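Local coordinates for protein iota-carbonic anhydrase (Nostoc sp. PCC 7120 = FACHB-418, PDB 7C5W) that catalyses the hydration of carbon dioxide to bicarbonate without any metal cofactor, working as a homotetramer built as a dimer of dimers, at residues A23-E26 with S27-L30. Sequence-based numbering, arbitrary orientation.
Sequences AITE and SEVL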
loop_
_atom_site.group_PDB
_atom_site.type_symbol
_atom_site.label_atom_id
_atom_site.label_comp_id
_atom_site.label_asym_id
_atom_site.label_seq_id
_atom_site.Cartn_x
_atom_site.Cartn_y
_atom_site.Cartn_z
ATOM N N ALA A 23 7.549 -1.634 -4.242
ATOM C CA ALA A 23 7.043 -2.967 -3.857
ATOM C C ALA A 23 8.221 -3.820 -3.385
ATOM O O ALA A 23 9.326 -3.611 -3.873
ATOM C CB ALA A 23 6.327 -3.613 -5.024
ATOM N N ILE A 24 7.961 -4.762 -2.484
ATOM C CA ILE A 24 8.936 -5.792 -2.039
ATOM C C ILE A 24 8.720 -7.055 -2.878
ATOM O O ILE A 24 7.549 -7.425 -3.114
ATOM C CB ILE A 24 8.772 -6.052 -0.525
ATOM C CG1 ILE A 24 9.074 -4.798 0.299
ATOM C CG2 ILE A 24 9.622 -7.236 -0.085
ATOM C CD1 ILE A 24 8.677 -4.889 1.757
ATOM N N THR A 25 9.810 -7.697 -3.296
ATOM C CA THR A 25 9.824 -9.035 -3.947
ATOM C C THR A 25 10.125 -10.102 -2.895
ATOM O O THR A 25 10.703 -9.756 -1.848
ATOM C CB THR A 25 10.902 -9.131 -5.035
ATOM O OG1 THR A 25 12.154 -9.166 -4.347
ATOM C CG2 THR A 25 10.860 -7.983 -6.023
ATOM N N GLU A 26 9.777 -11.349 -3.201
ATOM C CA GLU A 26 10.063 -12.536 -2.362
ATOM C C GLU A 26 11.556 -12.566 -2.013
ATOM O O GLU A 26 11.874 -12.803 -0.836
ATOM C CB GLU A 26 9.621 -13.804 -3.090
ATOM C CG GLU A 26 9.807 -15.063 -2.266
ATOM C CD GLU A 26 9.141 -16.292 -2.857
ATOM O OE1 GLU A 26 8.902 -17.257 -2.088
ATOM O OE2 GLU A 26 8.851 -16.271 -4.083
ATOM N N SER A 27 12.432 -12.340 -2.995
ATOM C CA SER A 27 13.902 -12.493 -2.848
ATOM C C SER A 27 14.445 -11.427 -1.880
ATOM O O SER A 27 15.334 -11.763 -1.078
ATOM C CB SER A 27 14.603 -12.467 -4.190
ATOM O OG SER A 27 14.690 -11.144 -4.692
ATOM N N GLU A 28 13.933 -10.197 -1.950
ATOM C CA GLU A 28 14.230 -9.105 -0.986
ATOM C C GLU A 28 13.860 -9.531 0.445
ATOM O O GLU A 28 14.619 -9.202 1.373
ATOM C CB GLU A 28 13.458 -7.840 -1.360
ATOM C CG GLU A 28 14.085 -7.043 -2.491
ATOM C CD GLU A 28 13.260 -5.841 -2.926
ATOM O OE1 GLU A 28 12.023 -5.885 -2.783
ATOM O OE2 GLU A 28 13.846 -4.860 -3.405
ATOM N N VAL A 29 12.730 -10.218 0.630
ATOM C CA VAL A 29 12.260 -10.661 1.974
ATOM C C VAL A 29 13.233 -11.719 2.503
ATOM O O VAL A 29 13.658 -11.604 3.669
ATOM C CB VAL A 29 10.820 -11.205 1.941
ATOM C CG1 VAL A 29 10.431 -11.823 3.275
ATOM C CG2 VAL A 29 9.823 -10.134 1.543
ATOM N N LEU A 30 13.557 -12.724 1.687
ATOM C CA LEU A 30 14.448 -13.841 2.097
ATOM C C LEU A 30 15.824 -13.260 2.441
ATOM O O LEU A 30 16.396 -13.652 3.476
ATOM C CB LEU A 30 14.521 -14.887 0.982
ATOM C CG LEU A 30 13.198 -15.585 0.661
ATOM C CD1 LEU A 30 13.406 -16.707 -0.355
ATOM C CD2 LEU A 30 12.536 -16.128 1.923
#
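Thr25 and Glu28 exchange hydrogen bonds in a capping box that starts helix 26-50. Thr25 is the N-cap: a chi1 of 71° sets OG1 between its own backbone N and carbonyl carbon, facing the first turn, where it accepts from Glu28 N at 3.2 Å in a nearly straight bond (168°). In return Thr25 N donates to Glu28 OE1 at 2.9 Å, meeting that oxygen on the anti side and somewhat out of the carboxylate plane. With CG anti to its carbonyl carbon (chi1 -79°) and the chain extended beyond, Glu28 reaches back across Thr25 OG1 to the Thr25 amide. The other oxygen, Glu28 OE2, forms a salt bridge with Lys159, whose NZ also donates to Ala23 O, so both carboxylate oxygens are engaged. Behind the box the regular helical bonds begin, Val29 N to Thr25 O at 3.2 Å and Leu30 N to Glu26 O at 3.0 Å. On the buried side, Ile24 CG2 meets Val29 CG2 at 3.3 Å, a close methyl contact, and both side chains rest on Ala133. Salt bridge and methyl packing thus tie the helix start to strands 148-159 and 132-143. Paired with Lys159, the Glu28 carboxylate is probably ionised, and its negative charge would suit the positive N-terminal end of the helix dipole.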